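Alcohol dehydrogenase (Aeropyrum pernix, PDB 1H2B) probably catalyses the NAD+-dependent oxidation of alcohols, as a zinc-containing member of the medium-chain alcohol dehydrogenase family from a hyperthermophilic archaeon. Local coordinates at residues 51-57 / 77-81; 16-20 / 134-139; 24-28 / 60-66. All coordinates share one frame. Residues are numbered along the deposited sequence.

Contact 1. Residues 51-57 / 77-81. With ZN (zinc ion), chain J; NAJ (nicotinamide-adenine-dinucleotide (acidic form)), chain I; OCA (octanoic acid (caprylic acid)), chain H.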
loop_
_atom_site.group_PDB
_atom_site.type_symbol
_atom_site.label_atom_id
_atom_site.label_comp_id
_atom_site.label_asym_id
_atom_site.label_seq_id
_atom_site.Cartn_x
_atom_site.Cartn_y
_atom_site.Cartn_z
ATOM N N ALA B 51 23.918 0.760 28.108
ATOM C CA ALA B 51 23.210 -0.491 27.829
ATOM C C ALA B 51 21.825 -0.441 28.460
ATOM O O ALA B 51 21.677 -0.414 29.679
ATOM C CB ALA B 51 24.032 -1.674 28.386
ATOM N N GLY B 52 20.803 -0.316 27.627
ATOM C CA GLY B 52 19.450 -0.252 28.156
ATOM C C GLY B 52 18.972 -1.556 28.743
ATOM O O GLY B 52 19.384 -2.625 28.332
ATOM N N VAL B 53 18.084 -1.446 29.736
ATOM C CA VAL B 53 17.494 -2.611 30.392
ATOM C C VAL B 53 16.024 -2.692 29.940
ATOM O O VAL B 53 15.279 -1.727 30.081
ATOM C CB VAL B 53 17.480 -2.467 31.911
ATOM C CG1 VAL B 53 16.975 -3.733 32.554
ATOM C CG2 VAL B 53 18.910 -2.154 32.437
ATOM N N CYS B 54 15.668 -3.808 29.337
ATOM C CA CYS B 54 14.366 -3.981 28.720
ATOM C C CYS B 54 13.475 -4.902 29.543
ATOM O O CYS B 54 13.988 -5.812 30.216
ATOM C CB CYS B 54 14.613 -4.599 27.328
ATOM S SG CYS B 54 13.133 -4.837 26.291
ATOM N N HIS B 55 12.151 -4.741 29.459
ATOM C CA HIS B 55 11.328 -5.763 30.090
ATOM C C HIS B 55 11.610 -7.181 29.558
ATOM O O HIS B 55 11.407 -8.174 30.263
ATOM C CB HIS B 55 9.834 -5.406 30.003
ATOM C CG HIS B 55 9.002 -5.996 31.109
ATOM N ND1 HIS B 55 8.338 -5.207 32.015
ATOM C CD2 HIS B 55 8.745 -7.284 31.452
ATOM C CE1 HIS B 55 7.696 -5.983 32.879
ATOM N NE2 HIS B 55 7.920 -7.247 32.559
ATOM N N THR B 56 12.107 -7.301 28.325
ATOM C CA THR B 56 12.514 -8.596 27.829
ATOM C C THR B 56 13.581 -9.242 28.694
ATOM O O THR B 56 13.652 -10.481 28.739
ATOM C CB THR B 56 13.024 -8.448 26.406
ATOM O OG1 THR B 56 11.882 -8.243 25.567
ATOM C CG2 THR B 56 13.726 -9.753 25.917
ATOM N N ASP B 57 14.404 -8.415 29.332
ATOM C CA ASP B 57 15.427 -8.959 30.262
ATOM C C ASP B 57 14.811 -9.654 31.465
ATOM O O ASP B 57 15.341 -10.695 31.900
ATOM C CB ASP B 57 16.427 -7.878 30.635
ATOM C CG ASP B 57 17.163 -7.403 29.412
ATOM O OD1 ASP B 57 17.373 -6.180 29.233
ATOM O OD2 ASP B 57 17.507 -8.258 28.578
ATOM N N LEU B 77 23.779 -10.683 29.207
ATOM C CA LEU B 77 22.558 -10.069 28.646
ATOM C C LEU B 77 22.894 -8.668 28.130
ATOM O O LEU B 77 24.018 -8.165 28.293
ATOM C CB LEU B 77 21.438 -10.001 29.698
ATOM C CG LEU B 77 20.818 -11.309 30.209
ATOM C CD1 LEU B 77 19.355 -11.069 30.710
ATOM C CD2 LEU B 77 20.961 -12.541 29.366
ATOM N N GLY B 78 21.894 -8.037 27.514
ATOM C CA GLY B 78 21.925 -6.607 27.145
ATOM C C GLY B 78 21.836 -6.452 25.634
ATOM O O GLY B 78 22.829 -6.707 24.936
ATOM N N HIS B 79 20.692 -5.993 25.126
ATOM C CA HIS B 79 20.508 -5.918 23.666
ATOM C C HIS B 79 20.114 -4.519 23.177
ATOM O O HIS B 79 19.628 -4.367 22.036
ATOM C CB HIS B 79 19.446 -6.940 23.198
ATOM C CG HIS B 79 18.131 -6.783 23.899
ATOM N ND1 HIS B 79 17.864 -7.389 25.112
ATOM C CD2 HIS B 79 16.990 -6.141 23.531
ATOM C CE1 HIS B 79 16.629 -7.078 25.479
ATOM N NE2 HIS B 79 16.086 -6.308 24.554
ATOM N N GLU B 80 20.415 -3.516 23.971
ATOM C CA GLU B 80 20.009 -2.144 23.688
ATOM C C GLU B 80 21.216 -1.258 23.910
ATOM O O GLU B 80 21.389 -0.587 24.929
ATOM C CB GLU B 80 18.787 -1.790 24.579
ATOM C CG GLU B 80 18.207 -0.413 24.306
ATOM C CD GLU B 80 16.912 -0.230 25.070
ATOM O OE1 GLU B 80 16.996 0.273 26.198
ATOM O OE2 GLU B 80 15.847 -0.610 24.545
ATOM N N ASN B 81 22.088 -1.227 22.888
ATOM C CA ASN B 81 23.467 -0.795 23.139
ATOM C C ASN B 81 23.973 0.365 22.312
ATOM O O ASN B 81 23.764 0.403 21.112
ATOM C CB ASN B 81 24.383 -1.994 22.897
ATOM C CG ASN B 81 24.005 -3.146 23.824
ATOM O OD1 ASN B 81 23.943 -2.934 25.034
ATOM N ND2 ASN B 81 23.805 -4.338 23.272
HETATM ZN ZN ZN J . 14.170 -5.541 24.405
HETATM P PA NAJ I . 8.123 -1.622 30.775
HETATM O O1A NAJ I . 8.134 -2.488 32.004
HETATM O O2A NAJ I . 9.070 -0.414 30.695
HETATM O O5B NAJ I . 6.698 -0.947 30.528
HETATM C C5B NAJ I . 5.466 -1.646 30.758
HETATM C C4B NAJ I . 4.463 -0.543 31.049
HETATM O O4B NAJ I . 3.161 -1.163 31.083
HETATM C C3B NAJ I . 4.710 0.185 32.370
HETATM O O3B NAJ I . 4.670 1.613 32.208
HETATM C C2B NAJ I . 3.545 -0.370 33.177
HETATM O O2B NAJ I . 3.134 0.473 34.264
HETATM C C1B NAJ I . 2.430 -0.555 32.139
HETATM N N9A NAJ I . 1.367 -1.480 32.530
HETATM C C8A NAJ I . 1.411 -2.634 33.324
HETATM N N7A NAJ I . 0.170 -3.189 33.379
HETATM C C5A NAJ I . -0.665 -2.401 32.640
HETATM C C6A NAJ I . -2.005 -2.463 32.343
HETATM N N6A NAJ I . -2.817 -3.410 32.830
HETATM N N1A NAJ I . -2.530 -1.525 31.493
HETATM C C2A NAJ I . -1.774 -0.482 30.987
HETATM N N3A NAJ I . -0.464 -0.416 31.307
HETATM C C4A NAJ I . 0.076 -1.359 32.124
HETATM O O3 NAJ I . 8.344 -2.607 29.547
HETATM P PN NAJ I . 9.101 -2.340 28.146
HETATM O O1N NAJ I . 10.526 -2.620 28.282
HETATM O O2N NAJ I . 8.656 -1.048 27.589
HETATM O O5D NAJ I . 8.523 -3.581 27.307
HETATM C C5D NAJ I . 7.133 -3.578 26.985
HETATM C C4D NAJ I . 6.743 -4.945 26.448
HETATM O O4D NAJ I . 7.293 -5.072 25.125
HETATM C C3D NAJ I . 7.330 -6.116 27.236
HETATM O O3D NAJ I . 6.445 -7.242 27.087
HETATM C C2D NAJ I . 8.642 -6.405 26.493
HETATM O O2D NAJ I . 9.166 -7.690 26.678
HETATM C C1D NAJ I . 8.128 -6.203 25.057
HETATM N N1N NAJ I . 9.107 -6.016 23.986
HETATM C C2N NAJ I . 8.705 -6.387 22.737
HETATM C C3N NAJ I . 9.546 -6.183 21.656
HETATM C C7N NAJ I . 9.123 -6.649 20.302
HETATM O O7N NAJ I . 10.043 -6.487 19.335
HETATM N N7N NAJ I . 7.916 -7.127 19.986
HETATM C C4N NAJ I . 10.832 -5.564 21.796
HETATM C C5N NAJ I . 11.105 -5.043 23.093
HETATM C C6N NAJ I . 10.271 -5.301 24.164
HETATM C C1 OCA H . 13.427 -7.540 22.403
HETATM C C2 OCA H . 12.692 -8.834 22.024
HETATM C C3 OCA H . 13.212 -9.388 20.687
HETATM C C4 OCA H . 12.840 -10.835 20.407
HETATM C C5 OCA H . 13.566 -11.306 19.147
HETATM C C6 OCA H . 13.058 -12.671 18.690
HETATM C C7 OCA H . 13.673 -13.143 17.377
HETATM C C8 OCA H . 13.104 -14.506 17.022
HETATM O O1 OCA H . 13.270 -7.035 23.550
HETATM O O2 OCA H . 14.156 -6.965 21.569
HETATM O O HOH W 1 21.559 -3.504 26.660
HETATM O O HOH W 2 18.716 -5.136 27.106
HETATM O O HOH W 3 19.226 -8.871 26.854
#
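The metal ties the two segments together: Cys54 SG at 2.3 Å and His79 NE2 at 2.1 Å bind the zinc, Asp168 adds a third protein ligand, and octanoic acid supplies O1 at 1.9 Å. The backbones also pair: Gly52 N donates to Glu80 O (2.8 Å), beside the antiparallel non-hydrogen-bonded pair Ala51–Asn81; a CB on Gly52 would collide with Glu80 OE1, which is salt-bridged to Arg354, while OE2 accepts from Ala169 N. Cys54 and Asp57 form a capping box that starts the helix: Cys54 N reaches Asp57 OD1 (2.9 Å), and Thr56 N reaches Cys54 SG (3.4 Å). Water 3 joins Asp57 OD2 (2.5 Å) to His79 ND1 (2.7 Å). Thr56 OG1 donates to octanoic acid O1 (2.7 Å) and accepts from NAJ O2D (3.0 Å), while His55 N and ND1 hold the cofactor's phosphate oxygens O1N (2.9 Å) and O1A (2.7 Å). This is the catalytic-zinc site of the zinc-dependent alcohol dehydrogenases, with octanoic acid probably sitting where the alcohol would bind.

Contact 2. Residues 16-20 / 134-139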
loop_
_atom_site.group_PDB
_atom_site.type_symbol
_atom_site.label_atom_id
_atom_site.label_comp_id
_atom_site.label_asym_id
_atom_site.label_seq_id
_atom_site.Cartn_x
_atom_site.Cartn_y
_atom_site.Cartn_z
ATOM N N LEU B 16 36.361 -6.215 31.229
ATOM C CA LEU B 16 36.039 -7.666 31.311
ATOM C C LEU B 16 35.066 -8.026 32.450
ATOM O O LEU B 16 34.913 -9.197 32.779
ATOM C CB LEU B 16 37.311 -8.518 31.384
ATOM C CG LEU B 16 38.648 -8.022 30.783
ATOM C CD1 LEU B 16 39.803 -8.944 31.224
ATOM C CD2 LEU B 16 38.632 -7.878 29.248
ATOM N N LYS B 17 34.419 -7.026 33.052
ATOM C CA LYS B 17 33.222 -7.281 33.876
ATOM C C LYS B 17 32.014 -7.504 32.970
ATOM O O LYS B 17 31.878 -6.821 31.942
ATOM C CB LYS B 17 32.930 -6.106 34.808
ATOM C CG LYS B 17 33.827 -6.067 36.054
ATOM C CD LYS B 17 33.699 -7.351 36.903
ATOM C CE LYS B 17 34.587 -7.296 38.148
ATOM N NZ LYS B 17 34.996 -8.656 38.603
ATOM N N ALA B 18 31.138 -8.438 33.352
ATOM C CA ALA B 18 29.879 -8.657 32.618
ATOM C C ALA B 18 28.743 -9.128 33.544
ATOM O O ALA B 18 28.994 -9.781 34.538
ATOM C CB ALA B 18 30.101 -9.680 31.514
ATOM N N ALA B 19 27.490 -8.845 33.179
ATOM C CA ALA B 19 26.330 -9.370 33.923
ATOM C C ALA B 19 25.757 -10.553 33.164
ATOM O O ALA B 19 25.270 -10.407 32.018
ATOM C CB ALA B 19 25.281 -8.271 34.104
ATOM N N ARG B 20 25.844 -11.751 33.762
ATOM C CA ARG B 20 25.545 -12.981 33.028
ATOM C C ARG B 20 24.484 -13.830 33.651
ATOM O O ARG B 20 24.406 -13.940 34.874
ATOM C CB ARG B 20 26.793 -13.819 32.823
ATOM C CG ARG B 20 27.994 -12.977 32.431
ATOM C CD ARG B 20 29.135 -13.822 31.977
ATOM N NE ARG B 20 29.050 -14.148 30.555
ATOM C CZ ARG B 20 29.654 -15.179 29.991
ATOM N NH1 ARG B 20 30.393 -16.036 30.720
ATOM N NH2 ARG B 20 29.530 -15.361 28.700
ATOM N N ASP B 134 26.235 -13.520 23.860
ATOM C CA ASP B 134 26.675 -12.457 24.745
ATOM C C ASP B 134 26.292 -11.057 24.221
ATOM O O ASP B 134 26.444 -10.737 23.017
ATOM C CB ASP B 134 28.176 -12.462 24.891
ATOM C CG ASP B 134 28.680 -13.590 25.762
ATOM O OD1 ASP B 134 27.925 -14.059 26.645
ATOM O OD2 ASP B 134 29.852 -14.029 25.612
ATOM N N GLY B 135 25.807 -10.259 25.163
ATOM C CA GLY B 135 25.363 -8.887 24.930
ATOM C C GLY B 135 26.147 -7.764 25.582
ATOM O O GLY B 135 27.379 -7.849 25.872
ATOM N N GLY B 136 25.443 -6.645 25.805
ATOM C CA GLY B 136 26.069 -5.367 26.126
ATOM C C GLY B 136 26.218 -4.990 27.605
ATOM O O GLY B 136 26.714 -3.911 27.926
ATOM N N PHE B 137 25.744 -5.864 28.502
ATOM C CA PHE B 137 25.943 -5.586 29.936
ATOM C C PHE B 137 27.367 -6.006 30.309
ATOM O O PHE B 137 27.582 -6.967 31.059
ATOM C CB PHE B 137 24.923 -6.350 30.810
ATOM C CG PHE B 137 23.486 -5.914 30.637
ATOM C CD1 PHE B 137 22.475 -6.853 30.815
ATOM C CD2 PHE B 137 23.154 -4.577 30.376
ATOM C CE1 PHE B 137 21.110 -6.479 30.691
ATOM C CE2 PHE B 137 21.826 -4.179 30.239
ATOM C CZ PHE B 137 20.805 -5.127 30.398
ATOM N N ALA B 138 28.343 -5.307 29.727
ATOM C CA ALA B 138 29.758 -5.680 29.807
ATOM C C ALA B 138 30.577 -4.498 29.336
ATOM O O ALA B 138 30.054 -3.544 28.740
ATOM C CB ALA B 138 30.059 -6.895 28.924
ATOM N N GLU B 139 31.879 -4.554 29.563
ATOM C CA GLU B 139 32.725 -3.458 29.110
ATOM C C GLU B 139 32.831 -3.431 27.572
ATOM O O GLU B 139 32.883 -2.336 26.966
ATOM C CB GLU B 139 34.125 -3.606 29.748
ATOM C CG GLU B 139 35.044 -2.417 29.505
ATOM C CD GLU B 139 36.437 -2.532 30.133
ATOM O OE1 GLU B 139 36.774 -3.590 30.728
ATOM O OE2 GLU B 139 37.212 -1.547 30.014
HETATM O O HOH W 4 35.284 -4.505 32.858
HETATM O O HOH W 5 30.855 -16.291 26.438
#
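A small patch of beta-like pairing in the GroES-like part of the subunit joins the first modelled strand to the loop leading into strand 140-143. An inverse gamma turn centred on Phe137 presents the carbonyl: Ala19 N donates to Phe137 O (2.8 Å), and Glu139 N returns a longer bond to Lys17 O (3.3 Å). Between them Ala18 and Ala138 make a single bridge, with CA atoms 4.1 Å and CB atoms 3.8 Å apart. Ala19 CB meets Phe137 CB at 3.8 Å, and the phenyl ring runs on to Leu77 and Ile339. A salt bridge closes one end and a water the other: Arg20 NH2 meets Asp134 OD1 (2.9 Å), which also accepts from Thr76 N, and water 4 links Lys17 N with Glu139 OE1. Strand 17-21 is the central strand between 29-32 and 75-76; loop 134-139 is bonded to its backbone beside the short strand 75-76 and so joins this small antiparallel sheet to the chain entering strand 140-143.

Contact 3. Residues 24-28 / 60-66. With OCA (octanoic acid (caprylic acid)), chain H.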
loop_
_atom_site.group_PDB
_atom_site.type_symbol
_atom_site.label_atom_id
_atom_site.label_comp_id
_atom_site.label_asym_id
_atom_site.label_seq_id
_atom_site.Cartn_x
_atom_site.Cartn_y
_atom_site.Cartn_z
ATOM N N TYR B 24 18.085 -19.537 35.443
ATOM C CA TYR B 24 16.791 -18.856 35.397
ATOM C C TYR B 24 16.223 -18.645 36.791
ATOM O O TYR B 24 16.498 -19.441 37.703
ATOM C CB TYR B 24 15.823 -19.621 34.504
ATOM C CG TYR B 24 16.318 -19.707 33.079
ATOM C CD1 TYR B 24 16.706 -20.911 32.508
ATOM C CD2 TYR B 24 16.438 -18.546 32.298
ATOM C CE1 TYR B 24 17.177 -20.974 31.188
ATOM C CE2 TYR B 24 16.899 -18.601 31.017
ATOM C CZ TYR B 24 17.274 -19.789 30.443
ATOM O OH TYR B 24 17.729 -19.819 29.148
ATOM N N ASN B 25 15.464 -17.556 36.941
ATOM C CA ASN B 25 14.841 -17.170 38.205
ATOM C C ASN B 25 15.783 -16.913 39.366
ATOM O O ASN B 25 15.426 -17.094 40.535
ATOM C CB ASN B 25 13.727 -18.159 38.540
ATOM C CG ASN B 25 12.578 -18.037 37.587
ATOM O OD1 ASN B 25 12.021 -16.939 37.413
ATOM N ND2 ASN B 25 12.223 -19.138 36.933
ATOM N N LYS B 26 16.978 -16.432 39.020
ATOM C CA LYS B 26 17.984 -16.005 39.983
ATOM C C LYS B 26 18.595 -14.683 39.508
ATOM O O LYS B 26 18.482 -14.359 38.311
ATOM C CB LYS B 26 19.037 -17.108 40.127
ATOM C CG LYS B 26 18.779 -18.018 41.343
ATOM C CD LYS B 26 19.003 -19.493 41.017
ATOM C CE LYS B 26 18.244 -20.415 41.988
ATOM N NZ LYS B 26 18.469 -20.086 43.433
ATOM N N PRO B 27 19.222 -13.916 40.400
ATOM C CA PRO B 27 19.898 -12.672 40.001
ATOM C C PRO B 27 20.977 -12.970 38.944
ATOM O O PRO B 27 21.568 -14.063 38.937
ATOM C CB PRO B 27 20.552 -12.196 41.300
ATOM C CG PRO B 27 19.770 -12.864 42.370
ATOM C CD PRO B 27 19.357 -14.167 41.852
ATOM N N LEU B 28 21.227 -12.019 38.050
ATOM C CA LEU B 28 22.379 -12.176 37.157
ATOM C C LEU B 28 23.659 -12.134 37.991
ATOM O O LEU B 28 23.703 -11.517 39.072
ATOM C CB LEU B 28 22.418 -11.062 36.100
ATOM C CG LEU B 28 21.145 -11.029 35.255
ATOM C CD1 LEU B 28 21.158 -9.706 34.417
ATOM C CD2 LEU B 28 20.967 -12.260 34.360
ATOM N N LEU B 60 13.656 -12.878 30.068
ATOM C CA LEU B 60 14.788 -13.782 29.860
ATOM C C LEU B 60 15.154 -14.478 31.165
ATOM O O LEU B 60 15.288 -15.704 31.182
ATOM C CB LEU B 60 16.011 -13.007 29.340
ATOM C CG LEU B 60 15.922 -12.781 27.812
ATOM C CD1 LEU B 60 16.916 -11.706 27.417
ATOM C CD2 LEU B 60 16.092 -14.022 26.967
ATOM N N VAL B 61 15.320 -13.689 32.215
ATOM C CA VAL B 61 15.693 -14.244 33.521
ATOM C C VAL B 61 14.606 -15.237 33.992
ATOM O O VAL B 61 14.922 -16.300 34.574
ATOM C CB VAL B 61 15.940 -13.146 34.540
ATOM C CG1 VAL B 61 16.133 -13.742 35.949
ATOM C CG2 VAL B 61 17.194 -12.381 34.176
ATOM N N GLN B 62 13.340 -14.923 33.698
ATOM C CA GLN B 62 12.225 -15.838 34.049
ATOM C C GLN B 62 12.190 -17.157 33.249
ATOM O O GLN B 62 11.439 -18.086 33.591
ATOM C CB GLN B 62 10.870 -15.126 33.919
ATOM C CG GLN B 62 10.442 -14.329 35.124
ATOM C CD GLN B 62 9.482 -13.198 34.753
ATOM O OE1 GLN B 62 8.672 -13.344 33.827
ATOM N NE2 GLN B 62 9.584 -12.068 35.456
ATOM N N GLY B 63 12.996 -17.250 32.196
ATOM C CA GLY B 63 13.059 -18.421 31.351
ATOM C C GLY B 63 12.074 -18.491 30.199
ATOM O O GLY B 63 11.953 -19.522 29.550
ATOM N N MET B 64 11.412 -17.371 29.894
ATOM C CA MET B 64 10.382 -17.344 28.860
ATOM C C MET B 64 10.879 -17.695 27.445
ATOM O O MET B 64 10.108 -18.178 26.589
ATOM C CB MET B 64 9.681 -15.977 28.889
ATOM C CG MET B 64 8.287 -15.961 28.300
ATOM S SD MET B 64 7.614 -14.328 28.115
ATOM C CE MET B 64 6.987 -14.009 29.765
ATOM N N TRP B 65 12.165 -17.455 27.195
ATOM C CA TRP B 65 12.743 -17.639 25.869
ATOM C C TRP B 65 13.551 -18.929 25.699
ATOM O O TRP B 65 14.003 -19.229 24.590
ATOM C CB TRP B 65 13.633 -16.461 25.504
ATOM C CG TRP B 65 12.877 -15.228 25.141
ATOM C CD1 TRP B 65 12.644 -14.159 25.943
ATOM C CD2 TRP B 65 12.248 -14.944 23.894
ATOM N NE1 TRP B 65 11.931 -13.197 25.270
ATOM C CE2 TRP B 65 11.675 -13.658 24.003
ATOM C CE3 TRP B 65 12.128 -15.632 22.686
ATOM C CZ2 TRP B 65 10.983 -13.050 22.966
ATOM C CZ3 TRP B 65 11.439 -15.013 21.627
ATOM C CH2 TRP B 65 10.879 -13.732 21.788
ATOM N N HIS B 66 13.724 -19.667 26.794
ATOM C CA HIS B 66 14.496 -20.914 26.801
ATOM C C HIS B 66 14.000 -21.873 25.703
ATOM O O HIS B 66 14.741 -22.205 24.765
ATOM C CB HIS B 66 14.416 -21.552 28.196
ATOM C CG HIS B 66 15.297 -22.755 28.386
ATOM N ND1 HIS B 66 16.348 -23.065 27.544
ATOM C CD2 HIS B 66 15.283 -23.721 29.337
ATOM C CE1 HIS B 66 16.929 -24.177 27.960
ATOM N NE2 HIS B 66 16.309 -24.590 29.050
HETATM C C1 OCA H . 13.427 -7.540 22.403
HETATM C C2 OCA H . 12.692 -8.834 22.024
HETATM C C3 OCA H . 13.212 -9.388 20.687
HETATM C C4 OCA H . 12.840 -10.835 20.407
HETATM C C5 OCA H . 13.566 -11.306 19.147
HETATM C C6 OCA H . 13.058 -12.671 18.690
HETATM C C7 OCA H . 13.673 -13.143 17.377
HETATM C C8 OCA H . 13.104 -14.506 17.022
HETATM O O1 OCA H . 13.270 -7.035 23.550
HETATM O O2 OCA H . 14.156 -6.965 21.569
#
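Tyr24, with chi1 at -61° (m), lays its ring along the end of helix 55-61. Ring atom CD2 lies 3.3 Å from Leu60 O and 3.5 Å from Gly63 CA, while CE1 sits over one face of the His66 imidazole, 3.8 Å from its CG. His66 takes the t rotamer (chi1 -173°) and points its CA–CB bond toward 24-28; the two ring planes are inclined by 33°. Val61, also t, directs CG2 to Leu28 CD2 (3.8 Å) and CG1 to Lys26 O (3.4 Å). Leu28, in its mt rotamer, continues into Ile339 and Leu343 of helix 339-347. Asn25 N donates to Val61 O (2.7 Å). The m rotamer of Trp65 takes its indole away from the 24-28 loop, CH2 coming 3.8 Å from octanoic acid C4 and NE1 hydrogen-bonded to Tyr286 OH; Ile295 of the second subunit packs on it. Gly63, with phi 87°, ends the helix in a Schellman motif, and the residues beyond it lead to the octanoic acid pocket, probably where substrate binds.

In the fold
Contact 1 is the core, with every touching residue buried, whereas the centres of contacts 3 and 2 lie about 18 and 19 Å from the centre of the chain, and both mix buried alanines or leucines with exposed polar side chains. The chemistry follows: metal coordination and enclosed water in contact 1, a surface salt bridge beside strand-like bonds in contact 2, and side-chain packing round one backbone bond to the helix end in contact 3. Contacts 1 and 3 share helix 55-61, one using its start at the zinc and the other its end, and both touch octanoic acid. Leu77 is the joint: its O probably bonds Phe137 N, while its CD1 packs among Leu28, Leu60 and Val61.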